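Local coordinates for protein aldehyde dehydrogenase (Staphylococcus aureus, PDB 6K10) that oxidises the carotenoid aldehyde 4,4'-diaponeurosporen-4-al to 4,4'-diaponeurosporenoic acid with NAD+, a step in making the pigment staphyloxanthin, at residues R238-V252 with N398-F411. The protein carries 1 engineered substitution. Residues are numbered along the deposited sequence; the frame is centred on the assembly and turned at random. Where two conformers were deposited one is given.
Sequences RICFGKFTNAGQTSV and NDTLMHLANPKLPF. Engineered in segment 238-252: S251 (natural residue Cys).
V252 and L401 meet inside the catalytic domain of the aldehyde dehydrogenase fold. Here helix 232-244 and the loop carrying the predicted nucleophile position pack against the loop that follows strand 394-397. The two side chains cross at about a right angle, with V252 CG2 3.5 Å from L401 CD1. The other methyl of V252, CG1, lies 3.7 Å from F411 CE1. L404 reaches V252 tip to tip, and its CG sits over the centre of one face of the F411 ring.

S251, engineered from the natural cysteine, stands at the predicted active site. F411 also lies close to E217, the predicted catalytic glutamate. This places F411, and the V252 methyl against it, beside what is probably the catalytic centre.

On the helix, F241 has CG anti to the backbone N (chi1 169°), and its ring extends to L401 and M402. L401 CD2 comes within 3.7 Å of F241 CE2. The chain of M402 bends at chi2 and chi3 and brings SD to the ring edge, 4.7 Å from the centroid, a Met-aromatic contact. G242 has no side chain, and its CA comes within 4.0 Å of L401 CB.

At the start of the contact the bonds are polar. The extended R238 chain crosses D399 at about a right angle. D399 OD1 touches R238 CB at 3.6 Å, but it lies well out of the guanidinium plane and no N-H points at it. R238 NH1 donates to N398 O at 2.8 Å, while NH2 bonds to S441 O of the second subunit. The R238 carbonyl oxygen takes two hydrogen bonds from opposite faces of its plane: one from G242 N within the helix, the other from T400 OG1 at 2.6 Å, tilted 34° from that plane.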
ATOM      1  N   ARG A 238      12.275  31.186  -0.694  1.00 20.02           N
ATOM      2  CA  ARG A 238      12.019  29.750  -0.738  1.00 21.31           C
ATOM      3  C   ARG A 238      10.734  29.428  -1.497  1.00 21.15           C
ATOM      4  O   ARG A 238      10.629  28.369  -2.125  1.00 21.39           O
ATOM      5  CB  ARG A 238      11.997  29.193   0.687  1.00 19.43           C
ATOM      6  CG  ARG A 238      13.337  29.407   1.388  1.00 18.91           C
ATOM      7  CD  ARG A 238      13.351  29.029   2.860  1.00 20.02           C
ATOM      8  NE  ARG A 238      14.687  29.257   3.409  1.00 20.30           N
ATOM      9  CZ  ARG A 238      15.038  29.070   4.678  1.00 21.54           C
ATOM     10  NH1 ARG A 238      14.150  28.653   5.571  1.00 21.90           N
ATOM     11  NH2 ARG A 238      16.288  29.314   5.052  1.00 22.07           N
ATOM     12  N   ILE A 239       9.757  30.336  -1.474  1.00 22.42           N
ATOM     13  CA  ILE A 239       8.550  30.152  -2.280  1.00 21.12           C
ATOM     14  C   ILE A 239       8.891  30.230  -3.766  1.00 21.80           C
ATOM     15  O   ILE A 239       8.507  29.357  -4.555  1.00 21.67           O
ATOM     16  CB  ILE A 239       7.472  31.190  -1.900  1.00 18.01           C
ATOM     17  CG1 ILE A 239       6.826  30.841  -0.559  1.00 18.58           C
ATOM     18  CG2 ILE A 239       6.402  31.278  -2.986  1.00 20.33           C
ATOM     19  CD1 ILE A 239       6.085  32.004   0.094  1.00 20.96           C
ATOM     20  N   CYS A 240       9.620  31.277  -4.167  1.00 20.14           N
ATOM     21  CA  CYS A 240       9.971  31.438  -5.578  1.00 20.13           C
ATOM     22  C   CYS A 240      10.833  30.284  -6.071  1.00 19.64           C
ATOM     23  O   CYS A 240      10.700  29.848  -7.220  1.00 19.27           O
ATOM     24  CB  CYS A 240      10.690  32.772  -5.793  1.00 20.84           C
ATOM     25  SG  CYS A 240       9.631  34.235  -5.731  1.00 25.22           S
ATOM     26  N   PHE A 241      11.728  29.785  -5.217  1.00 19.39           N
ATOM     27  CA  PHE A 241      12.538  28.626  -5.564  1.00 20.10           C
ATOM     28  C   PHE A 241      11.664  27.429  -5.929  1.00 20.29           C
ATOM     29  O   PHE A 241      11.849  26.802  -6.979  1.00 19.95           O
ATOM     30  CB  PHE A 241      13.470  28.277  -4.398  1.00 22.61           C
ATOM     31  CG  PHE A 241      14.162  26.952  -4.555  1.00 25.83           C
ATOM     32  CD1 PHE A 241      15.268  26.824  -5.374  1.00 27.99           C
ATOM     33  CD2 PHE A 241      13.707  25.834  -3.878  1.00 29.24           C
ATOM     34  CE1 PHE A 241      15.904  25.607  -5.516  1.00 31.44           C
ATOM     35  CE2 PHE A 241      14.340  24.618  -4.018  1.00 32.51           C
ATOM     36  CZ  PHE A 241      15.439  24.502  -4.837  1.00 32.27           C
ATOM     37  N   GLY A 242      10.700  27.096  -5.068  1.00 20.59           N
ATOM     38  CA  GLY A 242       9.834  25.960  -5.330  1.00 19.79           C
ATOM     39  C   GLY A 242       8.778  26.216  -6.385  1.00 20.39           C
ATOM     40  O   GLY A 242       8.313  25.265  -7.023  1.00 22.83           O
ATOM     41  N   LYS A 243       8.397  27.475  -6.590  1.00 19.97           N
ATOM     42  CA  LYS A 243       7.336  27.801  -7.533  1.00 22.24           C
ATOM     43  C   LYS A 243       7.836  27.911  -8.968  1.00 23.42           C
ATOM     44  O   LYS A 243       7.201  27.379  -9.881  1.00 25.39           O
ATOM     45  CB  LYS A 243       6.649  29.111  -7.130  1.00 23.76           C
ATOM     46  CG  LYS A 243       5.688  29.660  -8.176  1.00 20.93           C
ATOM     47  CD  LYS A 243       4.574  28.664  -8.461  1.00 20.95           C
ATOM     48  CE  LYS A 243       3.414  29.304  -9.204  1.00 19.32           C
ATOM     49  NZ  LYS A 243       2.251  28.372  -9.297  1.00 17.62           N
ATOM     50  N   PHE A 244       8.962  28.581  -9.196  1.00 22.60           N
ATOM     51  CA  PHE A 244       9.374  28.925 -10.549  1.00 23.26           C
ATOM     52  C   PHE A 244      10.494  28.044 -11.085  1.00 21.41           C
ATOM     53  O   PHE A 244      10.912  28.225 -12.233  1.00 22.58           O
ATOM     54  CB  PHE A 244       9.748  30.406 -10.596  1.00 22.12           C
ATOM     55  CG  PHE A 244       8.580  31.300 -10.307  1.00 19.16           C
ATOM     56  CD1 PHE A 244       7.557  31.427 -11.232  1.00 18.51           C
ATOM     57  CD2 PHE A 244       8.464  31.950  -9.091  1.00 19.09           C
ATOM     58  CE1 PHE A 244       6.456  32.219 -10.964  1.00 18.39           C
ATOM     59  CE2 PHE A 244       7.367  32.746  -8.818  1.00 20.24           C
ATOM     60  CZ  PHE A 244       6.362  32.881  -9.758  1.00 21.34           C
ATOM     61  N   THR A 245      10.978  27.094 -10.290  1.00 20.25           N
ATOM     62  CA  THR A 245      11.682  25.949 -10.846  1.00 20.12           C
ATOM     63  C   THR A 245      10.773  25.227 -11.835  1.00 18.76           C
ATOM     64  O   THR A 245       9.586  25.019 -11.568  1.00 25.56           O
ATOM     65  CB  THR A 245      12.110  24.998  -9.722  1.00 21.70           C
ATOM     66  OG1 THR A 245      13.153  25.604  -8.948  1.00 20.97           O
ATOM     67  CG2 THR A 245      12.601  23.668 -10.284  1.00 25.86           C
ATOM     68  N   ASN A 246      11.333  24.867 -12.992  1.00 19.14           N
ATOM     69  CA  ASN A 246      10.603  24.175 -14.060  1.00 20.18           C
ATOM     70  C   ASN A 246       9.395  24.977 -14.538  1.00 20.17           C
ATOM     71  O   ASN A 246       8.414  24.408 -15.025  1.00 21.75           O
ATOM     72  CB  ASN A 246      10.172  22.769 -13.626  1.00 19.88           C
ATOM     73  CG  ASN A 246       9.970  21.830 -14.803  1.00 21.32           C
ATOM     74  OD1 ASN A 246      10.579  21.999 -15.861  1.00 20.94           O
ATOM     75  ND2 ASN A 246       9.107  20.837 -14.624  1.00 19.72           N
ATOM     76  N   ALA A 247       9.463  26.303 -14.399  1.00 20.49           N
ATOM     77  CA  ALA A 247       8.386  27.206 -14.810  1.00 21.34           C
ATOM     78  C   ALA A 247       7.055  26.822 -14.166  1.00 22.43           C
ATOM     79  O   ALA A 247       5.990  26.942 -14.772  1.00 23.02           O
ATOM     80  CB  ALA A 247       8.259  27.257 -16.335  1.00 23.31           C
ATOM     81  N   GLY A 248       7.115  26.346 -12.925  1.00 18.22           N
ATOM     82  CA  GLY A 248       5.914  26.004 -12.190  1.00 20.28           C
ATOM     83  C   GLY A 248       5.314  24.654 -12.506  1.00 19.98           C
ATOM     84  O   GLY A 248       4.278  24.307 -11.925  1.00 20.38           O
ATOM     85  N   GLN A 249       5.929  23.875 -13.391  1.00 19.38           N
ATOM     86  CA  GLN A 249       5.370  22.594 -13.816  1.00 22.02           C
ATOM     87  C   GLN A 249       5.837  21.491 -12.862  1.00 21.97           C
ATOM     88  O   GLN A 249       6.616  20.599 -13.204  1.00 18.46           O
ATOM     89  CB  GLN A 249       5.753  22.319 -15.265  1.00 24.72           C
ATOM     90  CG  GLN A 249       5.313  23.450 -16.192  1.00 22.16           C
ATOM     91  CD  GLN A 249       5.897  23.357 -17.586  1.00 21.53           C
ATOM     92  OE1 GLN A 249       5.186  23.079 -18.551  1.00 21.46           O
ATOM     93  NE2 GLN A 249       7.197  23.609 -17.701  1.00 21.70           N
ATOM     94  N   THR A 250       5.328  21.573 -11.635  1.00 20.86           N
ATOM     95  CA  THR A 250       5.708  20.670 -10.558  1.00 18.38           C
ATOM     96  C   THR A 250       4.482  20.362  -9.713  1.00 17.48           C
ATOM     97  O   THR A 250       3.706  21.262  -9.380  1.00 18.31           O
ATOM     98  CB  THR A 250       6.810  21.282  -9.681  1.00 20.32           C
ATOM     99  OG1 THR A 250       7.880  21.745 -10.512  1.00 21.95           O
ATOM    100  CG2 THR A 250       7.349  20.255  -8.697  1.00 22.57           C
ATOM    101  N   SER A 251       4.313  19.083  -9.369  1.00 20.06           N
ATOM    102  CA  SER A 251       3.145  18.687  -8.592  0.53 22.56           C
ATOM    103  C   SER A 251       3.200  19.205  -7.161  1.00 22.11           C
ATOM    104  O   SER A 251       2.151  19.353  -6.525  1.00 21.67           O
ATOM    105  CB  SER A 251       3.000  17.166  -8.607  0.53 23.00           C
ATOM    106  OG  SER A 251       4.114  16.540  -7.996  0.53 21.08           O
ATOM    107  N   VAL A 252       4.389  19.496  -6.644  1.00 20.61           N
ATOM    108  CA  VAL A 252       4.536  20.043  -5.302  1.00 18.38           C
ATOM    109  C   VAL A 252       4.941  21.516  -5.348  1.00 22.14           C
ATOM    110  O   VAL A 252       5.374  22.074  -4.343  1.00 24.50           O
ATOM    111  CB  VAL A 252       5.522  19.212  -4.464  1.00 17.90           C
ATOM    112  CG1 VAL A 252       5.052  17.763  -4.377  1.00 19.79           C
ATOM    113  CG2 VAL A 252       6.909  19.282  -5.057  1.00 17.30           C
ATOM    114  N   ASN A 398       8.610  26.503   6.629  1.00 20.30           N
ATOM    115  CA  ASN A 398       9.615  27.506   6.268  1.00 20.61           C
ATOM    116  C   ASN A 398      10.507  27.038   5.117  1.00 23.73           C
ATOM    117  O   ASN A 398      11.698  27.352   5.062  1.00 25.56           O
ATOM    118  CB  ASN A 398      10.452  27.916   7.484  1.00 20.79           C
ATOM    119  CG  ASN A 398       9.673  28.778   8.461  1.00 21.25           C
ATOM    120  OD1 ASN A 398       8.723  29.461   8.077  1.00 20.51           O
ATOM    121  ND2 ASN A 398      10.077  28.760   9.729  1.00 22.10           N
ATOM    122  N   ASP A 399       9.920  26.296   4.179  1.00 21.31           N
ATOM    123  CA  ASP A 399      10.594  25.920   2.941  1.00 18.45           C
ATOM    124  C   ASP A 399       9.532  25.443   1.961  1.00 22.22           C
ATOM    125  O   ASP A 399       8.362  25.289   2.316  1.00 21.98           O
ATOM    126  CB  ASP A 399      11.650  24.831   3.172  1.00 19.89           C
ATOM    127  CG  ASP A 399      12.786  24.891   2.164  1.00 23.00           C
ATOM    128  OD1 ASP A 399      12.749  25.760   1.267  1.00 21.16           O
ATOM    129  OD2 ASP A 399      13.712  24.056   2.263  1.00 25.05           O
ATOM    130  N   THR A 400       9.948  25.227   0.714  1.00 22.20           N
ATOM    131  CA  THR A 400       9.099  24.560  -0.267  1.00 21.13           C
ATOM    132  C   THR A 400       9.937  23.575  -1.068  1.00 19.15           C
ATOM    133  O   THR A 400      11.151  23.744  -1.215  1.00 20.76           O
ATOM    134  CB  THR A 400       8.393  25.537  -1.237  1.00 22.66           C
ATOM    135  OG1 THR A 400       9.338  26.078  -2.168  1.00 23.66           O
ATOM    136  CG2 THR A 400       7.697  26.677  -0.489  1.00 20.26           C
ATOM    137  N   LEU A 401       9.271  22.520  -1.548  1.00 16.61           N
ATOM    138  CA  LEU A 401       9.805  21.562  -2.516  1.00 17.43           C
ATOM    139  C   LEU A 401      10.852  20.607  -1.945  1.00 22.46           C
ATOM    140  O   LEU A 401      10.869  19.427  -2.310  1.00 21.70           O
ATOM    141  CB  LEU A 401      10.373  22.304  -3.733  1.00 24.13           C
ATOM    142  CG  LEU A 401      11.099  21.495  -4.813  1.00 28.45           C
ATOM    143  CD1 LEU A 401      10.124  20.646  -5.611  1.00 27.83           C
ATOM    144  CD2 LEU A 401      11.866  22.424  -5.737  1.00 30.22           C
ATOM    145  N   MET A 402      11.713  21.083  -1.040  1.00 22.10           N
ATOM    146  CA  MET A 402      12.899  20.319  -0.654  1.00 22.40           C
ATOM    147  C   MET A 402      12.600  19.065   0.164  1.00 22.18           C
ATOM    148  O   MET A 402      13.522  18.271   0.385  1.00 21.87           O
ATOM    149  CB  MET A 402      13.874  21.207   0.124  1.00 25.32           C
ATOM    150  CG  MET A 402      14.517  22.305  -0.711  1.00 27.45           C
ATOM    151  SD  MET A 402      15.184  21.699  -2.278  1.00 31.23           S
ATOM    152  CE  MET A 402      16.649  20.826  -1.729  1.00 30.08           C
ATOM    153  N   HIS A 403      11.361  18.850   0.615  1.00 20.06           N
ATOM    154  CA  HIS A 403      11.079  17.603   1.322  1.00 20.28           C
ATOM    155  C   HIS A 403      11.164  16.393   0.398  1.00 23.63           C
ATOM    156  O   HIS A 403      11.250  15.260   0.885  1.00 26.98           O
ATOM    157  CB  HIS A 403       9.709  17.662   2.009  1.00 20.59           C
ATOM    158  CG  HIS A 403       8.552  17.814   1.070  1.00 21.38           C
ATOM    159  ND1 HIS A 403       8.395  18.909   0.248  1.00 23.28           N
ATOM    160  CD2 HIS A 403       7.482  17.015   0.841  1.00 21.02           C
ATOM    161  CE1 HIS A 403       7.284  18.774  -0.454  1.00 23.68           C
ATOM    162  NE2 HIS A 403       6.711  17.634  -0.114  1.00 21.00           N
ATOM    163  N   LEU A 404      11.161  16.610  -0.919  1.00 20.36           N
ATOM    164  CA  LEU A 404      11.398  15.541  -1.882  1.00 19.46           C
ATOM    165  C   LEU A 404      12.872  15.184  -2.008  1.00 23.44           C
ATOM    166  O   LEU A 404      13.194  14.123  -2.552  1.00 22.16           O
ATOM    167  CB  LEU A 404      10.863  15.940  -3.261  1.00 22.82           C
ATOM    168  CG  LEU A 404       9.388  15.697  -3.595  1.00 25.45           C
ATOM    169  CD1 LEU A 404       8.476  16.432  -2.634  1.00 27.08           C
ATOM    170  CD2 LEU A 404       9.095  16.116  -5.030  1.00 23.56           C
ATOM    171  N   ALA A 405      13.768  16.043  -1.529  1.00 22.90           N
ATOM    172  CA  ALA A 405      15.197  15.861  -1.738  1.00 21.91           C
ATOM    173  C   ALA A 405      15.852  14.983  -0.683  1.00 20.91           C
ATOM    174  O   ALA A 405      17.031  14.645  -0.828  1.00 24.51           O
ATOM    175  CB  ALA A 405      15.900  17.220  -1.782  1.00 23.13           C
ATOM    176  N   ASN A 406      15.130  14.611   0.369  1.00 19.99           N
ATOM    177  CA  ASN A 406      15.645  13.645   1.325  1.00 20.81           C
ATOM    178  C   ASN A 406      15.101  12.275   0.960  1.00 21.87           C
ATOM    179  O   ASN A 406      13.900  12.026   1.151  1.00 22.44           O
ATOM    180  CB  ASN A 406      15.242  14.019   2.750  1.00 23.38           C
ATOM    181  CG  ASN A 406      15.926  13.155   3.798  1.00 26.36           C
ATOM    182  OD1 ASN A 406      16.552  12.141   3.477  1.00 25.49           O
ATOM    183  ND2 ASN A 406      15.805  13.552   5.059  1.00 27.70           N
ATOM    184  N   PRO A 407      15.924  11.357   0.441  1.00 21.92           N
ATOM    185  CA  PRO A 407      15.404  10.034   0.060  1.00 22.54           C
ATOM    186  C   PRO A 407      14.934   9.202   1.240  1.00 24.89           C
ATOM    187  O   PRO A 407      14.288   8.169   1.027  1.00 26.00           O
ATOM    188  CB  PRO A 407      16.599   9.380  -0.645  1.00 24.31           C
ATOM    189  CG  PRO A 407      17.789  10.031  -0.028  1.00 26.91           C
ATOM    190  CD  PRO A 407      17.383  11.453   0.258  1.00 24.43           C
ATOM    191  N   LYS A 408      15.235   9.617   2.471  1.00 22.72           N
ATOM    192  CA  LYS A 408      14.740   8.940   3.661  1.00 24.64           C
ATOM    193  C   LYS A 408      13.319   9.354   4.018  1.00 22.92           C
ATOM    194  O   LYS A 408      12.737   8.783   4.947  1.00 22.38           O
ATOM    195  CB  LYS A 408      15.680   9.217   4.836  1.00 26.35           C
ATOM    196  CG  LYS A 408      17.020   8.526   4.696  1.00 32.22           C
ATOM    197  CD  LYS A 408      17.799   8.518   5.993  1.00 35.37           C
ATOM    198  CE  LYS A 408      19.100   7.758   5.809  1.00 39.64           C
ATOM    199  NZ  LYS A 408      20.131   8.137   6.809  1.00 41.81           N
ATOM    200  N   LEU A 409      12.751  10.323   3.302  1.00 22.46           N
ATOM    201  CA  LEU A 409      11.375  10.752   3.492  1.00 20.66           C
ATOM    202  C   LEU A 409      10.511  10.149   2.398  1.00 21.33           C
ATOM    203  O   LEU A 409      10.787  10.383   1.214  1.00 23.68           O
ATOM    204  CB  LEU A 409      11.282  12.279   3.457  1.00 20.27           C
ATOM    205  CG  LEU A 409      11.833  13.053   4.654  1.00 20.87           C
ATOM    206  CD1 LEU A 409      11.636  14.540   4.438  1.00 22.69           C
ATOM    207  CD2 LEU A 409      11.172  12.615   5.954  1.00 22.17           C
ATOM    208  N   PRO A 410       9.475   9.378   2.717  1.00 23.00           N
ATOM    209  CA  PRO A 410       8.582   8.889   1.662  1.00 25.14           C
ATOM    210  C   PRO A 410       7.891  10.048   0.961  1.00 26.12           C
ATOM    211  O   PRO A 410       7.533  11.049   1.582  1.00 22.24           O
ATOM    212  CB  PRO A 410       7.584   8.007   2.420  1.00 24.39           C
ATOM    213  CG  PRO A 410       7.619   8.523   3.820  1.00 23.76           C
ATOM    214  CD  PRO A 410       9.043   8.933   4.051  1.00 23.76           C
ATOM    215  N   PHE A 411       7.724   9.912  -0.350  1.00 23.06           N
ATOM    216  CA  PHE A 411       7.101  10.944  -1.170  1.00 21.98           C
ATOM    217  C   PHE A 411       5.847  10.371  -1.806  1.00 22.70           C
ATOM    218  O   PHE A 411       5.924   9.415  -2.579  1.00 23.60           O
ATOM    219  CB  PHE A 411       8.064  11.454  -2.246  1.00 19.65           C
ATOM    220  CG  PHE A 411       7.406  12.337  -3.271  1.00 21.09           C
ATOM    221  CD1 PHE A 411       6.591  13.390  -2.879  1.00 22.19           C
ATOM    222  CD2 PHE A 411       7.586  12.108  -4.626  1.00 22.34           C
ATOM    223  CE1 PHE A 411       5.977  14.199  -3.821  1.00 23.64           C
ATOM    224  CE2 PHE A 411       6.976  12.917  -5.572  1.00 25.94           C
ATOM    225  CZ  PHE A 411       6.171  13.963  -5.167  1.00 26.67           C
TER